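Local coordinates for protein possible prolidase (Bifidobacterium longum NCC2705, PDB 2P9B) that is a putative prolidase of the amidohydrolase family, a group generally assigned hydrolysis of non-peptide carbon-nitrogen bonds, at residues I30-G42 / V47-Y59. Residues are numbered along the deposited sequence; the frame is centred on the assembly and turned at random.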
ATOM      1  N   ILE A  30      18.294  -1.489  14.569  1.00 22.67           N
ATOM      2  CA  ILE A  30      17.439  -1.424  15.748  1.00 23.83           C
ATOM      3  C   ILE A  30      18.141  -0.567  16.799  1.00 22.12           C
ATOM      4  O   ILE A  30      19.360  -0.634  16.958  1.00 22.38           O
ATOM      5  CB  ILE A  30      17.149  -2.818  16.356  1.00 26.23           C
ATOM      6  CG1 ILE A  30      18.421  -3.423  16.947  1.00 29.78           C
ATOM      7  CG2 ILE A  30      16.571  -3.734  15.296  1.00 28.20           C
ATOM      8  CD1 ILE A  30      18.167  -4.674  17.769  1.00 33.85           C
ATOM      9  N   LEU A  31      17.370   0.244  17.509  1.00 20.22           N
ATOM     10  CA  LEU A  31      17.924   1.116  18.537  1.00 19.30           C
ATOM     11  C   LEU A  31      17.239   0.788  19.854  1.00 20.33           C
ATOM     12  O   LEU A  31      16.014   0.811  19.941  1.00 19.77           O
ATOM     13  CB  LEU A  31      17.677   2.574  18.159  1.00 19.95           C
ATOM     14  CG  LEU A  31      18.087   2.908  16.720  1.00 21.72           C
ATOM     15  CD1 LEU A  31      17.649   4.316  16.386  1.00 22.91           C
ATOM     16  CD2 LEU A  31      19.597   2.743  16.558  1.00 23.22           C
ATOM     17  N   ARG A  32      18.032   0.494  20.879  1.00 19.69           N
ATOM     18  CA  ARG A  32      17.486   0.121  22.178  1.00 21.01           C
ATOM     19  C   ARG A  32      17.284   1.262  23.171  1.00 19.66           C
ATOM     20  O   ARG A  32      17.964   2.284  23.106  1.00 19.71           O
ATOM     21  CB  ARG A  32      18.378  -0.955  22.798  1.00 23.11           C
ATOM     22  CG  ARG A  32      18.584  -2.148  21.885  1.00 28.07           C
ATOM     23  CD  ARG A  32      19.563  -3.146  22.478  1.00 32.32           C
ATOM     24  NE  ARG A  32      19.834  -4.246  21.554  1.00 36.23           N
ATOM     25  CZ  ARG A  32      20.458  -4.112  20.387  1.00 37.16           C
ATOM     26  NH1 ARG A  32      20.885  -2.921  19.985  1.00 38.34           N
ATOM     27  NH2 ARG A  32      20.651  -5.171  19.615  1.00 37.63           N
ATOM     28  N   ASN A  33      16.332   1.066  24.081  1.00 18.39           N
ATOM     29  CA  ASN A  33      15.992   2.035  25.126  1.00 19.09           C
ATOM     30  C   ASN A  33      15.957   3.468  24.605  1.00 18.41           C
ATOM     31  O   ASN A  33      16.761   4.321  25.000  1.00 17.78           O
ATOM     32  CB  ASN A  33      16.976   1.908  26.290  1.00 22.49           C
ATOM     33  CG  ASN A  33      16.486   2.606  27.543  1.00 26.33           C
ATOM     34  OD1 ASN A  33      15.283   2.652  27.811  1.00 26.47           O
ATOM     35  ND2 ASN A  33      17.416   3.134  28.332  1.00 29.35           N
HETATM   36  N   MSE A  34      14.994   3.710  23.722  1.00 16.77           N
HETATM   37  CA  MSE A  34      14.786   4.994  23.080  1.00 15.60           C
HETATM   38  C   MSE A  34      13.484   5.667  23.500  1.00 15.15           C
HETATM   39  O   MSE A  34      12.539   5.012  23.928  1.00 16.71           O
HETATM   40  CB  MSE A  34      14.748   4.804  21.560  1.00 16.71           C
HETATM   41  CG  MSE A  34      15.990   4.167  20.948  1.00 17.27           C
HETATM   42 SE   MSE A  34      17.565   5.202  21.194  1.00 24.27          SE
HETATM   43  CE  MSE A  34      17.180   6.541  19.937  1.00 19.79           C
ATOM     44  N   THR A  35      13.446   6.985  23.359  1.00 14.81           N
ATOM     45  CA  THR A  35      12.250   7.747  23.660  1.00 15.08           C
ATOM     46  C   THR A  35      11.897   8.532  22.403  1.00 15.64           C
ATOM     47  O   THR A  35      12.773   9.093  21.745  1.00 15.23           O
ATOM     48  CB  THR A  35      12.468   8.750  24.813  1.00 15.76           C
ATOM     49  OG1 THR A  35      12.645   8.035  26.039  1.00 16.02           O
ATOM     50  CG2 THR A  35      11.272   9.698  24.940  1.00 17.03           C
ATOM     51  N   ILE A  36      10.618   8.539  22.053  1.00 15.27           N
ATOM     52  CA  ILE A  36      10.158   9.288  20.898  1.00 14.50           C
ATOM     53  C   ILE A  36       9.227  10.348  21.457  1.00 14.49           C
ATOM     54  O   ILE A  36       8.229  10.030  22.105  1.00 15.59           O
ATOM     55  CB  ILE A  36       9.380   8.403  19.902  1.00 13.49           C
ATOM     56  CG1 ILE A  36      10.292   7.303  19.349  1.00 15.52           C
ATOM     57  CG2 ILE A  36       8.852   9.264  18.759  1.00 13.14           C
ATOM     58  CD1 ILE A  36       9.607   6.369  18.363  1.00 17.92           C
ATOM     59  N   VAL A  37       9.566  11.609  21.221  1.00 13.42           N
ATOM     60  CA  VAL A  37       8.764  12.712  21.716  1.00 14.19           C
ATOM     61  C   VAL A  37       7.934  13.309  20.588  1.00 14.47           C
ATOM     62  O   VAL A  37       8.467  13.677  19.543  1.00 15.42           O
ATOM     63  CB  VAL A  37       9.659  13.809  22.324  1.00 14.67           C
ATOM     64  CG1 VAL A  37       8.794  14.930  22.885  1.00 15.42           C
ATOM     65  CG2 VAL A  37      10.545  13.204  23.412  1.00 14.95           C
ATOM     66  N   VAL A  38       6.630  13.403  20.811  1.00 15.50           N
ATOM     67  CA  VAL A  38       5.718  13.942  19.808  1.00 16.50           C
ATOM     68  C   VAL A  38       5.114  15.272  20.253  1.00 16.23           C
ATOM     69  O   VAL A  38       4.584  15.386  21.359  1.00 17.14           O
ATOM     70  CB  VAL A  38       4.581  12.937  19.511  1.00 15.16           C
ATOM     71  CG1 VAL A  38       3.631  13.509  18.472  1.00 15.83           C
ATOM     72  CG2 VAL A  38       5.174  11.613  19.021  1.00 17.82           C
ATOM     73  N   GLY A  39       5.196  16.272  19.379  1.00 17.71           N
ATOM     74  CA  GLY A  39       4.667  17.591  19.693  1.00 18.08           C
ATOM     75  C   GLY A  39       3.171  17.744  19.489  1.00 19.35           C
ATOM     76  O   GLY A  39       2.502  16.829  19.008  1.00 18.63           O
ATOM     77  N   ALA A  40       2.646  18.911  19.852  1.00 19.62           N
ATOM     78  CA  ALA A  40       1.221  19.192  19.723  1.00 20.78           C
ATOM     79  C   ALA A  40       0.795  19.267  18.263  1.00 19.90           C
ATOM     80  O   ALA A  40      -0.394  19.176  17.953  1.00 22.58           O
ATOM     81  CB  ALA A  40       0.872  20.499  20.440  1.00 21.28           C
ATOM     82  N   ASP A  41       1.765  19.436  17.369  1.00 20.18           N
ATOM     83  CA  ASP A  41       1.469  19.503  15.943  1.00 20.51           C
ATOM     84  C   ASP A  41       1.421  18.111  15.312  1.00 19.39           C
ATOM     85  O   ASP A  41       1.268  17.980  14.099  1.00 18.06           O
ATOM     86  CB  ASP A  41       2.501  20.372  15.217  1.00 22.55           C
ATOM     87  CG  ASP A  41       3.917  19.850  15.356  1.00 24.68           C
ATOM     88  OD1 ASP A  41       4.130  18.850  16.075  1.00 24.29           O
ATOM     89  OD2 ASP A  41       4.826  20.456  14.745  1.00 27.22           O
ATOM     90  N   GLY A  42       1.555  17.080  16.140  1.00 17.63           N
ATOM     91  CA  GLY A  42       1.501  15.713  15.639  1.00 16.60           C
ATOM     92  C   GLY A  42       2.764  15.227  14.949  1.00 15.91           C
ATOM     93  O   GLY A  42       2.764  14.176  14.301  1.00 16.49           O
ATOM     94  N   VAL A  47      14.009  11.957  19.028  1.00 19.07           N
ATOM     95  CA  VAL A  47      14.206  10.513  18.939  1.00 17.98           C
ATOM     96  C   VAL A  47      15.593  10.311  19.533  1.00 18.62           C
ATOM     97  O   VAL A  47      16.597  10.532  18.862  1.00 21.18           O
ATOM     98  CB  VAL A  47      14.207   9.995  17.489  1.00 17.38           C
ATOM     99  CG1 VAL A  47      14.463   8.496  17.486  1.00 18.43           C
ATOM    100  CG2 VAL A  47      12.880  10.301  16.819  1.00 16.15           C
ATOM    101  N   ALA A  48      15.656   9.910  20.796  1.00 17.51           N
ATOM    102  CA  ALA A  48      16.952   9.744  21.440  1.00 17.43           C
ATOM    103  C   ALA A  48      16.916   8.769  22.608  1.00 15.72           C
ATOM    104  O   ALA A  48      15.844   8.403  23.089  1.00 15.59           O
ATOM    105  CB  ALA A  48      17.450  11.105  21.914  1.00 17.42           C
ATOM    106  N   PRO A  49      18.096   8.331  23.078  1.00 15.95           N
ATOM    107  CA  PRO A  49      18.171   7.397  24.204  1.00 15.86           C
ATOM    108  C   PRO A  49      17.336   7.942  25.362  1.00 14.68           C
ATOM    109  O   PRO A  49      17.423   9.118  25.699  1.00 15.82           O
ATOM    110  CB  PRO A  49      19.662   7.374  24.529  1.00 16.49           C
ATOM    111  CG  PRO A  49      20.287   7.534  23.173  1.00 16.82           C
ATOM    112  CD  PRO A  49      19.442   8.639  22.561  1.00 16.85           C
ATOM    113  N   SER A  50      16.525   7.079  25.954  1.00 15.27           N
ATOM    114  CA  SER A  50      15.659   7.468  27.052  1.00 16.73           C
ATOM    115  C   SER A  50      16.416   8.061  28.237  1.00 16.27           C
ATOM    116  O   SER A  50      15.973   9.031  28.846  1.00 17.37           O
ATOM    117  CB  SER A  50      14.845   6.259  27.525  1.00 18.55           C
ATOM    118  OG  SER A  50      14.056   5.733  26.474  1.00 19.69           O
ATOM    119  N   ILE A  51      17.564   7.482  28.555  1.00 18.62           N
ATOM    120  CA  ILE A  51      18.346   7.943  29.693  1.00 18.80           C
ATOM    121  C   ILE A  51      18.721   9.420  29.640  1.00 18.32           C
ATOM    122  O   ILE A  51      18.879  10.056  30.682  1.00 18.85           O
ATOM    123  CB  ILE A  51      19.628   7.098  29.848  1.00 20.98           C
ATOM    124  CG1 ILE A  51      20.281   7.380  31.201  1.00 21.78           C
ATOM    125  CG2 ILE A  51      20.596   7.408  28.721  1.00 20.27           C
ATOM    126  CD1 ILE A  51      21.414   6.423  31.532  1.00 25.20           C
ATOM    127  N   GLU A  52      18.851   9.977  28.441  1.00 18.66           N
ATOM    128  CA  GLU A  52      19.237  11.384  28.310  1.00 20.36           C
ATOM    129  C   GLU A  52      18.097  12.287  27.872  1.00 22.12           C
ATOM    130  O   GLU A  52      18.285  13.492  27.695  1.00 21.67           O
ATOM    131  CB  GLU A  52      20.376  11.522  27.296  1.00 22.17           C
ATOM    132  CG  GLU A  52      20.026  10.989  25.919  1.00 24.35           C
ATOM    133  CD  GLU A  52      21.130  11.189  24.891  1.00 24.83           C
ATOM    134  OE1 GLU A  52      22.293  10.848  25.181  1.00 23.17           O
ATOM    135  OE2 GLU A  52      20.823  11.676  23.782  1.00 26.58           O
ATOM    136  N   THR A  53      16.911  11.715  27.710  1.00 21.57           N
ATOM    137  CA  THR A  53      15.777  12.496  27.251  1.00 22.36           C
ATOM    138  C   THR A  53      14.767  12.806  28.343  1.00 23.70           C
ATOM    139  O   THR A  53      14.111  11.910  28.864  1.00 23.58           O
ATOM    140  CB  THR A  53      15.063  11.768  26.098  1.00 21.20           C
ATOM    141  OG1 THR A  53      16.023  11.430  25.088  1.00 22.80           O
ATOM    142  CG2 THR A  53      13.991  12.658  25.487  1.00 21.41           C
ATOM    143  N   SER A  54      14.654  14.085  28.686  1.00 25.94           N
ATOM    144  CA  SER A  54      13.708  14.509  29.706  1.00 29.94           C
ATOM    145  C   SER A  54      12.366  14.776  29.037  1.00 31.35           C
ATOM    146  O   SER A  54      12.315  15.313  27.930  1.00 31.30           O
ATOM    147  CB  SER A  54      14.200  15.781  30.401  1.00 31.71           C
ATOM    148  OG  SER A  54      14.313  16.854  29.478  1.00 35.69           O
ATOM    149  N   ILE A  55      11.283  14.396  29.706  1.00 32.28           N
ATOM    150  CA  ILE A  55       9.943  14.601  29.166  1.00 34.21           C
ATOM    151  C   ILE A  55       9.473  16.017  29.480  1.00 34.74           C
ATOM    152  O   ILE A  55       9.357  16.389  30.645  1.00 33.94           O
ATOM    153  CB  ILE A  55       8.929  13.625  29.791  1.00 34.97           C
ATOM    154  CG1 ILE A  55       9.510  12.208  29.829  1.00 35.58           C
ATOM    155  CG2 ILE A  55       7.626  13.663  28.999  1.00 33.94           C
ATOM    156  CD1 ILE A  55       9.839  11.630  28.473  1.00 36.95           C
ATOM    157  N   PRO A  56       9.197  16.824  28.444  1.00 36.36           N
ATOM    158  CA  PRO A  56       8.739  18.199  28.664  1.00 37.57           C
ATOM    159  C   PRO A  56       7.506  18.241  29.557  1.00 38.10           C
ATOM    160  O   PRO A  56       6.733  17.281  29.612  1.00 38.28           O
ATOM    161  CB  PRO A  56       8.447  18.693  27.251  1.00 37.44           C
ATOM    162  CG  PRO A  56       9.460  17.956  26.434  1.00 37.88           C
ATOM    163  CD  PRO A  56       9.379  16.559  27.006  1.00 37.46           C
ATOM    164  N   ALA A  57       7.327  19.352  30.260  1.00 39.74           N
ATOM    165  CA  ALA A  57       6.185  19.506  31.150  1.00 40.31           C
ATOM    166  C   ALA A  57       4.882  19.449  30.361  1.00 40.03           C
ATOM    167  O   ALA A  57       4.826  19.890  29.212  1.00 40.58           O
ATOM    168  CB  ALA A  57       6.284  20.828  31.904  1.00 41.32           C
ATOM    169  N   GLU A  58       3.846  18.895  30.984  1.00 39.99           N
ATOM    170  CA  GLU A  58       2.521  18.780  30.375  1.00 39.78           C
ATOM    171  C   GLU A  58       2.409  17.640  29.362  1.00 38.01           C
ATOM    172  O   GLU A  58       1.305  17.250  28.982  1.00 38.44           O
ATOM    173  CB  GLU A  58       2.134  20.102  29.705  1.00 42.50           C
ATOM    174  CG  GLU A  58       0.663  20.216  29.334  1.00 46.55           C
ATOM    175  CD  GLU A  58      -0.244  20.302  30.549  1.00 48.75           C
ATOM    176  OE1 GLU A  58      -0.032  21.206  31.387  1.00 50.37           O
ATOM    177  OE2 GLU A  58      -1.170  19.471  30.666  1.00 50.05           O
ATOM    178  N   TYR A  59       3.544  17.104  28.925  1.00 35.00           N
ATOM    179  CA  TYR A  59       3.540  16.007  27.959  1.00 32.03           C
ATOM    180  C   TYR A  59       3.101  14.696  28.597  1.00 31.14           C
ATOM    181  O   TYR A  59       3.537  14.353  29.694  1.00 29.75           O
ATOM    182  CB  TYR A  59       4.934  15.824  27.359  1.00 31.42           C
ATOM    183  CG  TYR A  59       5.254  16.742  26.203  1.00 29.62           C
ATOM    184  CD1 TYR A  59       5.017  18.115  26.281  1.00 30.16           C
ATOM    185  CD2 TYR A  59       5.837  16.242  25.039  1.00 29.56           C
ATOM    186  CE1 TYR A  59       5.358  18.964  25.228  1.00 30.50           C
ATOM    187  CE2 TYR A  59       6.183  17.080  23.984  1.00 29.06           C
ATOM    188  CZ  TYR A  59       5.942  18.440  24.087  1.00 29.55           C
ATOM    189  OH  TYR A  59       6.299  19.273  23.056  1.00 28.57           O
TER
HETATM  190  O   HOH W   1      18.648   5.071  26.990  1.00 19.83           O
HETATM  191  O   HOH W   2      12.818   9.529  28.136  1.00 24.69           O
HETATM  192  O   HOH W   3       4.265  20.608  21.467  1.00 27.33           O
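Thr35 and Ala48 form a hydrogen-bonded antiparallel pair in the beta hairpin of strands 34-38 and 44-49, part of the small beta-sandwich domain that accompanies the TIM barrel in many amidohydrolases. Thr35 N donates to Ala48 O at 2.8 Å, and Ala48 N returns a bond to Thr35 O in the plane of that carbonyl. The tight part lies at this end. Ser50 N gives a nearly straight bond (171°) to Asn33 O, while Thr35 OG1 meets Ser50 OG at 2.7 Å; Ser50 OG also bonds His18 N, tying the corner to the link between strands 14-17 and 19-22. On the other face, bends at chi2 and chi3 (-62° and -74°) curl selenomethionine Met34 over the backbone of Ala48, its CE 3.5 Å from Ala48 C. Beyond the hairpin pairing the two segments separate, and residues 53-59 cover the Thr35 and Val37 side only loosely. Thr53 CG2 lies 4.1 Å from both Thr35 CG2 and Val37 CG2, and its OG1 bonds Pro49 O. An alanine at Thr53 would lack that hydroxyl and methyl, which would probably leave the 3-10 turn less firmly closed and open a gap beside Val37. Farther along, Val37 CG1 approaches Tyr59 CE2 obliquely at 3.6 Å. At the more open end Tyr59 OH, bonded to Glu45, also accepts from a water that takes the N-H of Ala40.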